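Local coordinates for protein Rv1364c/MT1410 (Mycobacterium tuberculosis, PDB 3KE6) that probably joins a manganese-dependent PP2C-type phosphatase domain to an anti-sigma-factor serine kinase domain, acting in the control of a sigma factor, at residues Q255-L267 against V277-G289. Sequence-based numbering, arbitrary orientation.
With SO4 (sulfate ion), chain C.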
ATOM      1  N   GLN A 255      -7.289   2.427   5.475  1.00 49.59           N
ATOM      2  CA  GLN A 255      -8.670   2.844   5.607  1.00 49.46           C
ATOM      3  C   GLN A 255      -9.354   2.532   4.304  1.00 49.93           C
ATOM      4  O   GLN A 255      -8.813   2.792   3.229  1.00 49.05           O
ATOM      5  CB  GLN A 255      -8.769   4.334   5.901  1.00 49.24           C
ATOM      6  CG  GLN A 255     -10.173   4.885   5.765  1.00 49.20           C
ATOM      7  CD  GLN A 255     -10.284   6.360   6.117  1.00 49.53           C
ATOM      8  OE1 GLN A 255     -11.036   6.736   7.010  1.00 47.71           O
ATOM      9  NE2 GLN A 255      -9.555   7.204   5.400  1.00 46.78           N
ATOM     10  N   ARG A 256     -10.554   1.984   4.401  1.00 50.50           N
ATOM     11  CA  ARG A 256     -11.365   1.759   3.221  1.00 51.18           C
ATOM     12  C   ARG A 256     -11.921   3.099   2.758  1.00 51.21           C
ATOM     13  O   ARG A 256     -12.297   3.937   3.583  1.00 51.46           O
ATOM     14  CB  ARG A 256     -12.492   0.770   3.525  1.00 50.97           C
ATOM     15  CG  ARG A 256     -13.074   0.124   2.288  1.00 50.47           C
ATOM     16  CD  ARG A 256     -14.154  -0.900   2.595  1.00 51.89           C
ATOM     17  NE  ARG A 256     -14.716  -1.426   1.350  1.00 55.62           N
ATOM     18  CZ  ARG A 256     -16.012  -1.563   1.054  1.00 56.62           C
ATOM     19  NH1 ARG A 256     -16.340  -2.062  -0.135  1.00 53.57           N
ATOM     20  NH2 ARG A 256     -16.982  -1.250   1.922  1.00 57.86           N
ATOM     21  N   ARG A 257     -11.968   3.290   1.444  1.00 51.53           N
ATOM     22  CA  ARG A 257     -12.519   4.507   0.833  1.00 52.20           C
ATOM     23  C   ARG A 257     -13.375   4.163  -0.366  1.00 51.90           C
ATOM     24  O   ARG A 257     -13.224   3.086  -0.961  1.00 51.57           O
ATOM     25  CB  ARG A 257     -11.385   5.399   0.348  1.00 51.78           C
ATOM     26  CG  ARG A 257     -10.396   4.629  -0.526  1.00 55.13           C
ATOM     27  CD  ARG A 257      -9.360   5.512  -1.099  1.00 55.10           C
ATOM     28  NE  ARG A 257      -9.926   6.500  -2.006  1.00 58.91           N
ATOM     29  CZ  ARG A 257      -9.332   7.644  -2.328  1.00 59.26           C
ATOM     30  NH1 ARG A 257      -8.142   7.957  -1.823  1.00 59.29           N
ATOM     31  NH2 ARG A 257      -9.935   8.478  -3.159  1.00 58.86           N
ATOM     32  N   ALA A 258     -14.261   5.090  -0.723  1.00 52.17           N
ATOM     33  CA  ALA A 258     -14.940   5.064  -2.028  1.00 52.25           C
ATOM     34  C   ALA A 258     -13.929   5.361  -3.160  1.00 51.96           C
ATOM     35  O   ALA A 258     -13.175   6.328  -3.088  1.00 51.67           O
ATOM     36  CB  ALA A 258     -16.053   6.069  -2.058  1.00 51.09           C
ATOM     37  N   PRO A 259     -13.928   4.545  -4.214  1.00 52.43           N
ATOM     38  CA  PRO A 259     -13.011   4.795  -5.346  1.00 52.85           C
ATOM     39  C   PRO A 259     -13.281   6.080  -6.120  1.00 53.12           C
ATOM     40  O   PRO A 259     -14.425   6.427  -6.409  1.00 54.34           O
ATOM     41  CB  PRO A 259     -13.224   3.579  -6.253  1.00 52.93           C
ATOM     42  CG  PRO A 259     -14.596   3.097  -5.924  1.00 52.89           C
ATOM     43  CD  PRO A 259     -14.750   3.343  -4.440  1.00 52.88           C
ATOM     44  N   THR A 260     -12.219   6.807  -6.402  1.00 52.74           N
ATOM     45  CA  THR A 260     -12.275   7.905  -7.336  1.00 53.06           C
ATOM     46  C   THR A 260     -12.687   7.365  -8.721  1.00 53.44           C
ATOM     47  O   THR A 260     -12.080   6.419  -9.248  1.00 54.00           O
ATOM     48  CB  THR A 260     -10.877   8.577  -7.422  1.00 53.11           C
ATOM     49  OG1 THR A 260     -10.529   9.110  -6.139  1.00 53.64           O
ATOM     50  CG2 THR A 260     -10.829   9.677  -8.463  1.00 51.92           C
ATOM     51  N   PRO A 261     -13.705   7.970  -9.332  1.00 53.21           N
ATOM     52  CA  PRO A 261     -14.026   7.524 -10.679  1.00 52.92           C
ATOM     53  C   PRO A 261     -12.850   7.705 -11.661  1.00 52.57           C
ATOM     54  O   PRO A 261     -11.935   8.485 -11.391  1.00 52.54           O
ATOM     55  CB  PRO A 261     -15.193   8.433 -11.065  1.00 52.50           C
ATOM     56  CG  PRO A 261     -15.063   9.584 -10.196  1.00 52.79           C
ATOM     57  CD  PRO A 261     -14.574   9.077  -8.914  1.00 52.92           C
ATOM     58  N   PRO A 262     -12.864   6.980 -12.783  1.00 51.69           N
ATOM     59  CA  PRO A 262     -11.814   7.161 -13.812  1.00 51.44           C
ATOM     60  C   PRO A 262     -11.822   8.546 -14.481  1.00 50.57           C
ATOM     61  O   PRO A 262     -12.801   9.219 -14.463  1.00 51.01           O
ATOM     62  CB  PRO A 262     -12.127   6.083 -14.846  1.00 50.46           C
ATOM     63  CG  PRO A 262     -13.067   5.162 -14.197  1.00 52.24           C
ATOM     64  CD  PRO A 262     -13.813   5.923 -13.134  1.00 51.10           C
ATOM     65  N   LEU A 263     -10.716   8.938 -15.067  1.00 50.74           N
ATOM     66  CA  LEU A 263     -10.612  10.182 -15.759  1.00 51.49           C
ATOM     67  C   LEU A 263     -10.833   9.977 -17.263  1.00 51.67           C
ATOM     68  O   LEU A 263     -10.266   9.033 -17.880  1.00 50.12           O
ATOM     69  CB  LEU A 263      -9.228  10.785 -15.531  1.00 51.34           C
ATOM     70  CG  LEU A 263      -8.979  12.133 -16.210  1.00 51.24           C
ATOM     71  CD1 LEU A 263      -9.929  13.202 -15.627  1.00 57.91           C
ATOM     72  CD2 LEU A 263      -7.575  12.549 -16.030  1.00 51.16           C
ATOM     73  N   HIS A 264     -11.651  10.866 -17.829  1.00 51.88           N
ATOM     74  CA  HIS A 264     -11.884  10.901 -19.269  0.50 52.93           C
ATOM     75  C   HIS A 264     -12.086  12.312 -19.751  1.00 53.87           C
ATOM     76  O   HIS A 264     -12.944  13.012 -19.237  1.00 56.30           O
ATOM     77  CB  HIS A 264     -13.138  10.159 -19.682  0.50 52.85           C
ATOM     78  CG  HIS A 264     -13.717  10.684 -20.963  0.50 53.33           C
ATOM     79  ND1 HIS A 264     -13.404  10.150 -22.197  0.50 53.38           N
ATOM     80  CD2 HIS A 264     -14.549  11.726 -21.206  0.50 49.56           C
ATOM     81  CE1 HIS A 264     -14.035  10.823 -23.138  0.50 51.02           C
ATOM     82  NE2 HIS A 264     -14.740  11.783 -22.564  0.50 49.72           N
ATOM     83  N   ILE A 265     -11.325  12.730 -20.753  1.00 54.05           N
ATOM     84  CA  ILE A 265     -11.436  14.082 -21.295  1.00 53.60           C
ATOM     85  C   ILE A 265     -11.395  13.968 -22.790  1.00 53.12           C
ATOM     86  O   ILE A 265     -10.582  13.202 -23.316  1.00 53.68           O
ATOM     87  CB  ILE A 265     -10.223  14.961 -20.932  1.00 54.22           C
ATOM     88  CG1 ILE A 265      -9.828  14.818 -19.474  1.00 56.00           C
ATOM     89  CG2 ILE A 265     -10.504  16.414 -21.257  1.00 54.37           C
ATOM     90  CD1 ILE A 265      -8.454  15.424 -19.180  1.00 54.11           C
ATOM     91  N   THR A 266     -12.213  14.762 -23.462  1.00 52.61           N
ATOM     92  CA  THR A 266     -12.243  14.832 -24.917  1.00 53.13           C
ATOM     93  C   THR A 266     -12.028  16.302 -25.280  1.00 53.09           C
ATOM     94  O   THR A 266     -12.881  17.132 -24.980  1.00 53.93           O
ATOM     95  CB  THR A 266     -13.606  14.282 -25.459  1.00 53.32           C
ATOM     96  OG1 THR A 266     -13.717  12.910 -25.102  1.00 55.55           O
ATOM     97  CG2 THR A 266     -13.726  14.356 -26.963  1.00 52.28           C
ATOM     98  N   LEU A 267     -10.899  16.617 -25.912  1.00 52.77           N
ATOM     99  CA  LEU A 267     -10.478  18.001 -26.168  1.00 52.85           C
ATOM    100  C   LEU A 267     -10.212  18.304 -27.622  1.00 51.99           C
ATOM    101  O   LEU A 267      -9.945  17.421 -28.414  1.00 51.76           O
ATOM    102  CB  LEU A 267      -9.158  18.307 -25.434  1.00 53.61           C
ATOM    103  CG  LEU A 267      -9.211  18.380 -23.915  1.00 58.10           C
ATOM    104  CD1 LEU A 267      -8.094  19.240 -23.398  1.00 54.74           C
ATOM    105  CD2 LEU A 267     -10.616  18.942 -23.472  1.00 63.60           C
ATOM    106  N   VAL A 277      -5.371  19.246 -19.985  1.00 51.57           N
ATOM    107  CA  VAL A 277      -5.157  17.891 -19.477  1.00 51.66           C
ATOM    108  C   VAL A 277      -4.316  17.843 -18.185  1.00 52.51           C
ATOM    109  O   VAL A 277      -4.777  17.300 -17.183  1.00 54.16           O
ATOM    110  CB  VAL A 277      -4.542  17.038 -20.542  1.00 52.46           C
ATOM    111  CG1 VAL A 277      -4.165  15.662 -19.996  1.00 48.82           C
ATOM    112  CG2 VAL A 277      -5.530  16.987 -21.732  1.00 48.85           C
ATOM    113  N   ARG A 278      -3.126  18.433 -18.187  1.00 52.08           N
ATOM    114  CA  ARG A 278      -2.322  18.556 -16.954  1.00 51.46           C
ATOM    115  C   ARG A 278      -3.174  19.028 -15.767  1.00 51.32           C
ATOM    116  O   ARG A 278      -3.132  18.417 -14.707  1.00 50.61           O
ATOM    117  CB  ARG A 278      -1.144  19.531 -17.135  1.00 51.17           C
ATOM    118  CG  ARG A 278       0.016  18.978 -17.954  1.00 52.33           C
ATOM    119  CD  ARG A 278       1.319  19.809 -17.817  1.00 50.38           C
ATOM    120  NE  ARG A 278       1.076  21.218 -18.032  1.00 50.45           N
ATOM    121  CZ  ARG A 278       1.219  21.846 -19.198  1.00 52.67           C
ATOM    122  NH1 ARG A 278       0.958  23.141 -19.282  1.00 54.00           N
ATOM    123  NH2 ARG A 278       1.616  21.203 -20.281  1.00 51.28           N
ATOM    124  N   ALA A 279      -3.928  20.117 -15.904  1.00 51.26           N
ATOM    125  CA  ALA A 279      -4.668  20.597 -14.708  1.00 51.81           C
ATOM    126  C   ALA A 279      -5.536  19.466 -14.156  1.00 52.51           C
ATOM    127  O   ALA A 279      -5.437  19.093 -12.989  1.00 52.92           O
ATOM    128  CB  ALA A 279      -5.489  21.809 -14.995  1.00 49.29           C
ATOM    129  N   GLN A 280      -6.352  18.882 -15.025  1.00 53.73           N
ATOM    130  CA  GLN A 280      -7.284  17.845 -14.619  1.00 53.93           C
ATOM    131  C   GLN A 280      -6.607  16.594 -14.148  1.00 54.25           C
ATOM    132  O   GLN A 280      -7.034  15.985 -13.188  1.00 54.71           O
ATOM    133  CB  GLN A 280      -8.196  17.515 -15.761  1.00 53.22           C
ATOM    134  CG  GLN A 280      -9.219  18.561 -16.004  1.00 53.39           C
ATOM    135  CD  GLN A 280     -10.274  18.078 -16.963  1.00 56.44           C
ATOM    136  OE1 GLN A 280     -10.871  17.009 -16.751  1.00 64.83           O
ATOM    137  NE2 GLN A 280     -10.520  18.849 -18.026  1.00 60.87           N
ATOM    138  N   LEU A 281      -5.549  16.200 -14.824  1.00 55.29           N
ATOM    139  CA  LEU A 281      -4.759  15.060 -14.368  1.00 55.88           C
ATOM    140  C   LEU A 281      -4.178  15.237 -12.949  1.00 56.29           C
ATOM    141  O   LEU A 281      -4.141  14.285 -12.148  1.00 56.85           O
ATOM    142  CB  LEU A 281      -3.643  14.794 -15.361  1.00 56.70           C
ATOM    143  CG  LEU A 281      -3.061  13.388 -15.485  1.00 57.60           C
ATOM    144  CD1 LEU A 281      -4.145  12.315 -15.435  1.00 60.07           C
ATOM    145  CD2 LEU A 281      -2.290  13.362 -16.830  1.00 56.87           C
ATOM    146  N   ARG A 282      -3.736  16.450 -12.634  1.00 56.14           N
ATOM    147  CA  ARG A 282      -3.321  16.772 -11.287  1.00 56.14           C
ATOM    148  C   ARG A 282      -4.472  16.671 -10.284  1.00 56.45           C
ATOM    149  O   ARG A 282      -4.310  16.032  -9.246  1.00 56.89           O
ATOM    150  CB  ARG A 282      -2.675  18.162 -11.211  1.00 56.36           C
ATOM    151  CG  ARG A 282      -1.196  18.107 -11.365  1.00 57.93           C
ATOM    152  CD  ARG A 282      -0.444  19.355 -10.967  1.00 56.22           C
ATOM    153  NE  ARG A 282       0.769  19.288 -11.757  1.00 58.42           N
ATOM    154  CZ  ARG A 282       1.886  18.642 -11.426  1.00 58.64           C
ATOM    155  NH1 ARG A 282       2.908  18.632 -12.265  1.00 63.73           N
ATOM    156  NH2 ARG A 282       2.018  18.028 -10.280  1.00 55.66           N
ATOM    157  N   GLU A 283      -5.623  17.284 -10.563  1.00 55.92           N
ATOM    158  CA  GLU A 283      -6.743  17.123  -9.650  1.00 56.44           C
ATOM    159  C   GLU A 283      -6.930  15.643  -9.370  1.00 55.06           C
ATOM    160  O   GLU A 283      -6.906  15.196  -8.231  1.00 54.95           O
ATOM    161  CB  GLU A 283      -8.056  17.628 -10.244  1.00 56.16           C
ATOM    162  CG  GLU A 283      -8.188  19.106 -10.373  1.00 60.51           C
ATOM    163  CD  GLU A 283      -9.642  19.555 -10.622  1.00 61.75           C
ATOM    164  OE1 GLU A 283     -10.580  18.759 -10.345  1.00 74.39           O
ATOM    165  OE2 GLU A 283      -9.845  20.722 -11.056  1.00 73.76           O
ATOM    166  N   TRP A 284      -7.122  14.904 -10.452  1.00 54.30           N
ATOM    167  CA  TRP A 284      -7.456  13.498 -10.405  1.00 54.44           C
ATOM    168  C   TRP A 284      -6.484  12.698  -9.560  1.00 54.43           C
ATOM    169  O   TRP A 284      -6.915  11.910  -8.721  1.00 53.82           O
ATOM    170  CB  TRP A 284      -7.489  12.926 -11.831  1.00 53.79           C
ATOM    171  CG  TRP A 284      -7.969  11.531 -11.873  1.00 51.32           C
ATOM    172  CD1 TRP A 284      -9.239  11.087 -11.624  1.00 50.72           C
ATOM    173  CD2 TRP A 284      -7.187  10.378 -12.178  1.00 44.58           C
ATOM    174  NE1 TRP A 284      -9.279   9.726 -11.756  1.00 50.09           N
ATOM    175  CE2 TRP A 284      -8.026   9.275 -12.101  1.00 44.01           C
ATOM    176  CE3 TRP A 284      -5.830  10.180 -12.501  1.00 54.24           C
ATOM    177  CZ2 TRP A 284      -7.565   7.983 -12.307  1.00 53.71           C
ATOM    178  CZ3 TRP A 284      -5.368   8.900 -12.714  1.00 50.76           C
ATOM    179  CH2 TRP A 284      -6.230   7.818 -12.624  1.00 52.85           C
ATOM    180  N   LEU A 285      -5.179  12.906  -9.781  1.00 54.75           N
ATOM    181  CA  LEU A 285      -4.159  12.106  -9.091  1.00 54.53           C
ATOM    182  C   LEU A 285      -4.068  12.487  -7.615  1.00 54.21           C
ATOM    183  O   LEU A 285      -3.700  11.664  -6.777  1.00 54.36           O
ATOM    184  CB  LEU A 285      -2.793  12.240  -9.743  1.00 54.60           C
ATOM    185  CG  LEU A 285      -2.663  11.605 -11.112  1.00 53.11           C
ATOM    186  CD1 LEU A 285      -1.511  12.231 -11.853  1.00 45.36           C
ATOM    187  CD2 LEU A 285      -2.455  10.118 -10.980  1.00 51.08           C
ATOM    188  N   ALA A 286      -4.430  13.718  -7.304  1.00 53.30           N
ATOM    189  CA  ALA A 286      -4.559  14.135  -5.903  1.00 53.57           C
ATOM    190  C   ALA A 286      -5.706  13.360  -5.238  1.00 53.65           C
ATOM    191  O   ALA A 286      -5.571  12.917  -4.114  1.00 54.13           O
ATOM    192  CB  ALA A 286      -4.775  15.673  -5.786  1.00 51.37           C
ATOM    193  N   GLU A 287      -6.832  13.215  -5.929  1.00 53.84           N
ATOM    194  CA  GLU A 287      -7.986  12.481  -5.391  1.00 54.22           C
ATOM    195  C   GLU A 287      -7.596  11.030  -5.212  1.00 52.75           C
ATOM    196  O   GLU A 287      -7.871  10.447  -4.187  1.00 51.02           O
ATOM    197  CB  GLU A 287      -9.203  12.586  -6.334  1.00 53.89           C
ATOM    198  CG  GLU A 287     -10.035  13.848  -6.156  1.00 57.45           C
ATOM    199  CD  GLU A 287     -11.032  14.099  -7.304  1.00 59.14           C
ATOM    200  OE1 GLU A 287     -12.260  14.136  -7.026  1.00 75.33           O
ATOM    201  OE2 GLU A 287     -10.602  14.278  -8.474  1.00 71.10           O
ATOM    202  N   ILE A 288      -6.928  10.469  -6.218  1.00 52.58           N
ATOM    203  CA  ILE A 288      -6.405   9.113  -6.132  1.00 53.55           C
ATOM    204  C   ILE A 288      -5.504   8.923  -4.916  1.00 53.52           C
ATOM    205  O   ILE A 288      -5.498   7.843  -4.326  1.00 53.56           O
ATOM    206  CB  ILE A 288      -5.535   8.752  -7.376  1.00 54.23           C
ATOM    207  CG1 ILE A 288      -6.382   8.643  -8.638  1.00 57.43           C
ATOM    208  CG2 ILE A 288      -4.801   7.466  -7.181  1.00 52.68           C
ATOM    209  CD1 ILE A 288      -7.740   8.141  -8.378  1.00 58.81           C
ATOM    210  N   GLY A 289      -4.708   9.949  -4.596  1.00 53.30           N
ATOM    211  CA  GLY A 289      -3.781   9.927  -3.460  1.00 53.32           C
ATOM    212  C   GLY A 289      -2.330   9.588  -3.799  1.00 53.40           C
ATOM    213  O   GLY A 289      -1.581   9.123  -2.944  1.00 53.24           O
TER
HETATM  214  S   SO4 C   1       2.096  21.818 -14.319  1.00 42.67           S
HETATM  215  O1  SO4 C   1       1.134  21.351 -13.374  1.00 45.21           O
HETATM  216  O2  SO4 C   1       1.417  22.217 -15.529  1.00 47.76           O
HETATM  217  O3  SO4 C   1       2.773  22.952 -13.746  1.00 46.71           O
HETATM  218  O4  SO4 C   1       3.047  20.798 -14.665  1.00 43.84           O
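Trp284 lies sandwiched between an aliphatic carbon of the strand and one of its own helix, while its indole nitrogen ties down the proline-rich linker. Over one face sits Leu263 CB, 3.8 Å from the centroid of the five-membered ring and almost exactly on the normal of that ring, a CH-pi contact; Ile288 CG1 lies over the opposite face. At the ring edge, Trp284 NE1 donates to Pro261 O over 3.0 Å, in both the ring plane and the carbonyl plane, with a nearly straight N-H...O angle of 165°. The in-plane bond and the contacts on both faces together restrict how the indole can turn, and CG anti to the backbone N (chi1 -174°) places the ring where its NE1 meets Pro261 O. Thr260 crosses the end of Ile288 at about a right angle, setting both CB and CG2 against Ile288 CD1. Earlier in the linker, Arg257 bends at chi3 and reaches the helix C-terminus, where NH2 donates to Glu287 O at 3.0 Å; the nitrogen stands above the carbonyl plane, off the lone pairs. Arg257 NH1 adds a weak bond to the same oxygen and forms a salt bridge with Asp37, so one guanidinium links the helix end to strand 36-43. Toward the other end, Leu263 CD2 meets Leu281 CD1, Ile265 CG1 lies 3.6 Å from Gln280 OE1, and Leu267 CD1 packs on Val277 CG2. Strand 263-267 and helix 277-288 run nearly antiparallel (168°), their axes 9.8 Å apart. Gly289, with positive phi, ends the helix as C-prime of a Schellman motif. The layering of helix 273-288 on an edge strand that pairs with strand 322-328 is consistent with the alpha/beta sandwich of the histidine-kinase-like ATPase fold, with residues 257-262 probably forming the connection from the phosphatase domain.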